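Local atomic coordinates of annexin A8 (Homo sapiens, PDB entry 1W3W), a protein that binds calcium and acidic phospholipids as a member of the annexin family and acts as an anticoagulant by indirectly inhibiting the thromboplastin-specific complex. Residues A259-Y264 / I277-S282; Q181-L186 / L214-E219. All blocks are in the same frame, centred on the assembly; numbering follows the deposited sequence.

Interaction 1 of 2, residues A259-Y264 / I277-S282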
loop_
_atom_site.group_PDB
_atom_site.type_symbol
_atom_site.label_atom_id
_atom_site.label_comp_id
_atom_site.label_asym_id
_atom_site.label_seq_id
_atom_site.Cartn_x
_atom_site.Cartn_y
_atom_site.Cartn_z
ATOM N N ALA A 259 -7.437 -6.479 -1.831
ATOM C CA ALA A 259 -8.894 -6.564 -1.689
ATOM C C ALA A 259 -9.261 -6.653 -0.215
ATOM O O ALA A 259 -10.194 -6.006 0.232
ATOM C CB ALA A 259 -9.459 -7.773 -2.432
ATOM N N GLU A 260 -8.523 -7.474 0.531
ATOM C CA GLU A 260 -8.807 -7.726 1.944
ATOM C C GLU A 260 -8.499 -6.506 2.801
ATOM O O GLU A 260 -9.198 -6.213 3.771
ATOM C CB GLU A 260 -7.991 -8.934 2.425
ATOM C CG GLU A 260 -8.261 -9.350 3.860
ATOM C CD GLU A 260 -7.382 -10.514 4.283
ATOM O OE1 GLU A 260 -7.581 -11.637 3.789
ATOM O OE2 GLU A 260 -6.480 -10.290 5.095
ATOM N N ARG A 261 -7.460 -5.782 2.419
ATOM C CA ARG A 261 -7.104 -4.552 3.078
ATOM C C ARG A 261 -8.223 -3.521 2.941
ATOM O O ARG A 261 -8.588 -2.848 3.902
ATOM C CB ARG A 261 -5.820 -4.026 2.466
ATOM C CG ARG A 261 -5.130 -3.085 3.301
ATOM C CD ARG A 261 -4.510 -3.681 4.557
ATOM N NE ARG A 261 -3.740 -2.609 5.131
ATOM C CZ ARG A 261 -3.728 -2.261 6.406
ATOM N NH1 ARG A 261 -4.390 -2.956 7.331
ATOM N NH2 ARG A 261 -2.996 -1.232 6.757
ATOM N N LEU A 262 -8.773 -3.418 1.744
ATOM C CA LEU A 262 -9.855 -2.486 1.473
ATOM C C LEU A 262 -11.124 -2.885 2.232
ATOM O O LEU A 262 -11.780 -2.035 2.816
ATOM C CB LEU A 262 -10.114 -2.413 -0.027
ATOM C CG LEU A 262 -9.017 -1.739 -0.854
ATOM C CD1 LEU A 262 -9.305 -1.905 -2.326
ATOM C CD2 LEU A 262 -8.934 -0.273 -0.487
ATOM N N TYR A 263 -11.441 -4.176 2.231
ATOM C CA TYR A 263 -12.587 -4.710 2.977
ATOM C C TYR A 263 -12.531 -4.368 4.458
ATOM O O TYR A 263 -13.523 -3.917 5.037
ATOM C CB TYR A 263 -12.663 -6.229 2.805
ATOM C CG TYR A 263 -13.814 -6.897 3.540
ATOM C CD1 TYR A 263 -15.121 -6.808 3.058
ATOM C CD2 TYR A 263 -13.588 -7.619 4.719
ATOM C CE1 TYR A 263 -16.176 -7.419 3.733
ATOM C CE2 TYR A 263 -14.640 -8.240 5.397
ATOM C CZ TYR A 263 -15.930 -8.130 4.891
ATOM O OH TYR A 263 -16.964 -8.734 5.552
ATOM N N TYR A 264 -11.374 -4.566 5.082
ATOM C CA TYR A 264 -11.266 -4.324 6.511
ATOM C C TYR A 264 -11.125 -2.847 6.861
ATOM O O TYR A 264 -11.424 -2.458 7.977
ATOM C CB TYR A 264 -10.173 -5.183 7.146
ATOM C CG TYR A 264 -10.628 -6.621 7.349
ATOM C CD1 TYR A 264 -10.091 -7.660 6.590
ATOM C CD2 TYR A 264 -11.628 -6.935 8.275
ATOM C CE1 TYR A 264 -10.516 -8.984 6.765
ATOM C CE2 TYR A 264 -12.064 -8.254 8.449
ATOM C CZ TYR A 264 -11.497 -9.272 7.689
ATOM O OH TYR A 264 -11.918 -10.577 7.845
ATOM N N ILE A 277 -7.969 5.317 1.029
ATOM C CA ILE A 277 -7.363 6.245 0.088
ATOM C C ILE A 277 -6.061 5.691 -0.470
ATOM O O ILE A 277 -5.873 5.634 -1.682
ATOM C CB ILE A 277 -7.138 7.615 0.767
ATOM C CG1 ILE A 277 -8.493 8.334 0.948
ATOM C CG2 ILE A 277 -6.131 8.451 -0.023
ATOM C CD1 ILE A 277 -8.464 9.518 1.898
ATOM N N ARG A 278 -5.164 5.269 0.414
ATOM C CA ARG A 278 -3.822 4.862 0.020
ATOM C C ARG A 278 -3.823 3.673 -0.923
ATOM O O ARG A 278 -3.089 3.645 -1.912
ATOM C CB ARG A 278 -2.982 4.540 1.263
ATOM C CG ARG A 278 -1.525 4.211 0.974
ATOM C CD ARG A 278 -0.688 3.971 2.238
ATOM N NE ARG A 278 -1.328 2.974 3.083
ATOM C CZ ARG A 278 -2.012 3.221 4.203
ATOM N NH1 ARG A 278 -2.164 4.438 4.675
ATOM N NH2 ARG A 278 -2.573 2.221 4.850
ATOM N N ASN A 279 -4.655 2.689 -0.630
ATOM C CA ASN A 279 -4.701 1.495 -1.448
ATOM C C ASN A 279 -5.365 1.705 -2.792
ATOM O O ASN A 279 -4.887 1.179 -3.798
ATOM C CB ASN A 279 -5.307 0.347 -0.649
ATOM C CG ASN A 279 -4.349 -0.157 0.390
ATOM O OD1 ASN A 279 -4.428 0.198 1.572
ATOM N ND2 ASN A 279 -3.388 -0.926 -0.053
ATOM N N ILE A 280 -6.439 2.498 -2.832
ATOM C CA ILE A 280 -7.084 2.806 -4.105
ATOM C C ILE A 280 -6.158 3.661 -4.969
ATOM O O ILE A 280 -5.981 3.383 -6.149
ATOM C CB ILE A 280 -8.470 3.477 -3.896
ATOM C CG1 ILE A 280 -9.469 2.397 -3.461
ATOM C CG2 ILE A 280 -8.945 4.163 -5.177
ATOM C CD1 ILE A 280 -10.858 2.874 -3.255
ATOM N N VAL A 281 -5.559 4.683 -4.372
ATOM C CA VAL A 281 -4.713 5.586 -5.119
ATOM C C VAL A 281 -3.458 4.886 -5.639
ATOM O O VAL A 281 -3.140 5.011 -6.814
ATOM C CB VAL A 281 -4.344 6.824 -4.294
ATOM C CG1 VAL A 281 -3.232 7.620 -4.978
ATOM C CG2 VAL A 281 -5.586 7.705 -4.093
ATOM N N SER A 282 -2.759 4.164 -4.765
ATOM C CA SER A 282 -1.455 3.565 -5.110
ATOM C C SER A 282 -1.595 2.359 -6.049
ATOM O O SER A 282 -0.679 2.066 -6.810
ATOM C CB SER A 282 -0.634 3.228 -3.850
ATOM O OG SER A 282 -1.158 2.138 -3.115
#
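Helices 254-266 and 273-283 run roughly antiparallel here, their segment axes 145° apart and 10.0 Å from each other at closest approach, with L262 and N279 having the closest CA atoms across the pair. At that spacing backbone does not meet backbone, and longer side chains bridge the interval. L262, with CG beside its own backbone N (chi1 -70°), sends CD2 across to two neighbours: CB of N279, 3.7 Å from L262 CD2, and CG1 of I280, 4.0 Å from L262 CD2. The leucine slides past N279 in the opposite direction but crosses I280 at about a right angle. I280 continues the apolar layer onto L319, L322 and V323 of helix 313-323, and L262 reaches I291. One flank of this core is polar. R261, bent at chi2 (70°), and R278, bent at chi3, bring their guanidinium groups together, R261 NH2 lying 4.0 Å from R278 NH2 at the edge of the R278 group. Such a meeting of like charges would be unfavourable alone; E118 forms salt bridges with NE of both arginines, and E101 binds R278 NH1, so the cluster is probably neutralised by carboxylates from repeat 2. Apolar packing between successive helices thus grades into a largely buried arginine-glutamate cluster, an arrangement characteristic of the annexin core, where charged residues line the central channel-like passage between repeats 2 and 4.

Interaction 2 of 2, residues Q181-L186 / L214-E219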
loop_
_atom_site.group_PDB
_atom_site.type_symbol
_atom_site.label_atom_id
_atom_site.label_comp_id
_atom_site.label_asym_id
_atom_site.label_seq_id
_atom_site.Cartn_x
_atom_site.Cartn_y
_atom_site.Cartn_z
ATOM N N GLN A 181 14.539 -27.920 4.205
ATOM C CA GLN A 181 15.225 -27.467 5.407
ATOM C C GLN A 181 14.551 -26.231 6.022
ATOM O O GLN A 181 14.407 -26.145 7.233
ATOM C CB GLN A 181 16.703 -27.171 5.139
ATOM C CG GLN A 181 17.518 -27.010 6.432
ATOM C CD GLN A 181 17.390 -28.233 7.381
ATOM O OE1 GLN A 181 17.676 -29.365 6.977
ATOM N NE2 GLN A 181 16.960 -27.996 8.634
ATOM N N ASP A 182 14.159 -25.282 5.189
ATOM C CA ASP A 182 13.424 -24.118 5.662
ATOM C C ASP A 182 12.119 -24.533 6.343
ATOM O O ASP A 182 11.806 -24.018 7.403
ATOM C CB ASP A 182 13.136 -23.148 4.519
ATOM C CG ASP A 182 14.337 -22.318 4.145
ATOM O OD1 ASP A 182 14.246 -21.622 3.107
ATOM O OD2 ASP A 182 15.402 -22.299 4.815
ATOM N N ALA A 183 11.381 -25.466 5.756
ATOM C CA ALA A 183 10.123 -25.924 6.337
ATOM C C ALA A 183 10.359 -26.678 7.655
ATOM O O ALA A 183 9.622 -26.508 8.626
ATOM C CB ALA A 183 9.388 -26.786 5.369
ATOM N N GLN A 184 11.398 -27.498 7.682
ATOM C CA GLN A 184 11.806 -28.186 8.895
ATOM C C GLN A 184 12.186 -27.184 9.986
ATOM O O GLN A 184 11.810 -27.363 11.130
ATOM C CB GLN A 184 12.986 -29.127 8.598
ATOM C CG GLN A 184 13.312 -30.106 9.722
ATOM C CD GLN A 184 12.180 -31.102 9.971
ATOM O OE1 GLN A 184 11.627 -31.169 11.076
ATOM N NE2 GLN A 184 11.837 -31.877 8.940
ATOM N N ASP A 185 12.903 -26.122 9.627
ATOM C CA ASP A 185 13.315 -25.106 10.603
ATOM C C ASP A 185 12.137 -24.310 11.147
ATOM O O ASP A 185 12.149 -23.928 12.310
ATOM C CB ASP A 185 14.310 -24.119 9.994
ATOM C CG ASP A 185 15.678 -24.723 9.767
ATOM O OD1 ASP A 185 16.492 -24.058 9.097
ATOM O OD2 ASP A 185 16.008 -25.859 10.180
ATOM N N LEU A 186 11.138 -24.038 10.307
ATOM C CA LEU A 186 9.946 -23.306 10.740
ATOM C C LEU A 186 9.132 -24.136 11.713
ATOM O O LEU A 186 8.601 -23.630 12.688
ATOM C CB LEU A 186 9.059 -22.927 9.546
ATOM C CG LEU A 186 9.621 -21.850 8.627
ATOM C CD1 LEU A 186 8.670 -21.619 7.483
ATOM C CD2 LEU A 186 9.907 -20.552 9.384
ATOM N N LEU A 214 6.606 -20.228 -1.493
ATOM C CA LEU A 214 5.415 -21.024 -1.811
ATOM C C LEU A 214 5.681 -22.504 -1.647
ATOM O O LEU A 214 4.821 -23.250 -1.154
ATOM C CB LEU A 214 4.909 -20.736 -3.221
ATOM C CG LEU A 214 4.232 -19.363 -3.321
ATOM C CD1 LEU A 214 4.080 -18.938 -4.775
ATOM C CD2 LEU A 214 2.895 -19.403 -2.627
ATOM N N ARG A 215 6.864 -22.939 -2.068
ATOM C CA ARG A 215 7.246 -24.331 -1.876
ATOM C C ARG A 215 7.478 -24.641 -0.387
ATOM O O ARG A 215 7.150 -25.722 0.066
ATOM C CB ARG A 215 8.479 -24.666 -2.713
ATOM C CG ARG A 215 8.937 -26.110 -2.605
ATOM C CD ARG A 215 8.030 -27.095 -3.314
ATOM N NE ARG A 215 8.793 -28.266 -3.742
ATOM C CZ ARG A 215 9.498 -28.357 -4.875
ATOM N NH1 ARG A 215 9.551 -27.346 -5.747
ATOM N NH2 ARG A 215 10.153 -29.481 -5.141
ATOM N N VAL A 216 8.061 -23.705 0.356
ATOM C CA VAL A 216 8.259 -23.887 1.779
ATOM C C VAL A 216 6.899 -24.079 2.465
ATOM O O VAL A 216 6.773 -24.943 3.318
ATOM C CB VAL A 216 9.040 -22.719 2.426
ATOM C CG1 VAL A 216 9.014 -22.807 3.939
ATOM C CG2 VAL A 216 10.482 -22.691 1.941
ATOM N N PHE A 217 5.890 -23.297 2.078
ATOM C CA PHE A 217 4.578 -23.390 2.715
ATOM C C PHE A 217 3.939 -24.737 2.447
ATOM O O PHE A 217 3.324 -25.312 3.332
ATOM C CB PHE A 217 3.626 -22.286 2.252
ATOM C CG PHE A 217 4.084 -20.896 2.560
ATOM C CD1 PHE A 217 5.051 -20.634 3.525
ATOM C CD2 PHE A 217 3.513 -19.833 1.896
ATOM C CE1 PHE A 217 5.445 -19.344 3.797
ATOM C CE2 PHE A 217 3.915 -18.547 2.166
ATOM C CZ PHE A 217 4.891 -18.307 3.098
ATOM N N GLU A 218 4.081 -25.236 1.224
ATOM C CA GLU A 218 3.609 -26.573 0.871
ATOM C C GLU A 218 4.267 -27.649 1.729
ATOM O O GLU A 218 3.578 -28.503 2.288
ATOM C CB GLU A 218 3.929 -26.890 -0.591
ATOM C CG GLU A 218 3.053 -26.235 -1.630
ATOM C CD GLU A 218 3.443 -26.695 -3.031
ATOM O OE1 GLU A 218 3.153 -27.867 -3.376
ATOM O OE2 GLU A 218 4.078 -25.907 -3.767
ATOM N N GLU A 219 5.601 -27.622 1.807
ATOM C CA GLU A 219 6.360 -28.606 2.589
ATOM C C GLU A 219 6.038 -28.516 4.076
ATOM O O GLU A 219 5.942 -29.541 4.765
ATOM C CB GLU A 219 7.878 -28.432 2.391
ATOM C CG GLU A 219 8.378 -28.743 0.990
ATOM C CD GLU A 219 8.034 -30.159 0.555
ATOM O OE1 GLU A 219 7.479 -30.313 -0.544
ATOM O OE2 GLU A 219 8.298 -31.113 1.319
#
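The amide of Q181 and the carboxylate of D185 are joined one helical turn apart: Q181 NE2 donates to D185 OD2 over 2.8 Å, with the acceptor almost in the amide plane but the donor well above the carboxylate plane. No aromatic face takes part between the helices; the junction is aliphatic, centred on V216. The two methyls of V216 divide the work: V216 CG2 rests 3.7 Å from CB of D182 and V216 CG1 3.8 Å from CD1 of L186, whose side chain crosses the valine at about a right angle. In the annexin repeat, a compact right-handed superhelix of five helices, this is the crossing of the first and third helices of repeat 3, their segment axes 56° apart and 8.4 Å from each other. A183 permits the approach: its methyl CB lies 3.8 Å from O of V216 and 3.7 Å from CB of E219, and its CA is only 5.3 Å from that of V216. The E219 chain, bent at chi2, then carries its carboxylate away from residues 181-186. D182 combines two roles, because while its CB packs on V216, its OD1 accepts a hydrogen bond from H212 NE2 and forms a salt bridge with R208 NE, linking helix 176-191 to the first turn of helix 210-224 and to the residues just before it.

Overall arrangement
Followed from the N terminus, the chain completes repeats 1 and 2 before either contact begins. Interaction 2 comes first: it closes a loop within repeat 3, bringing helix 176-191 against helix 210-224 with 27 residues between its segments, among them helix 198-207. The chain then passes through helices 228-235 and 238-252 into repeat 4, where interaction 1 closes a shorter loop, with 12 residues between its segments on helices 254-266 and 273-283, the loop that carries calcium ligands G268 and G270. The two closures are in series, neither nesting nor crossing. Their centres lie 30 Å apart, interaction 2 well out from the middle of the molecule and interaction 1 close to it, where repeat 4 meets repeats 1 and 2.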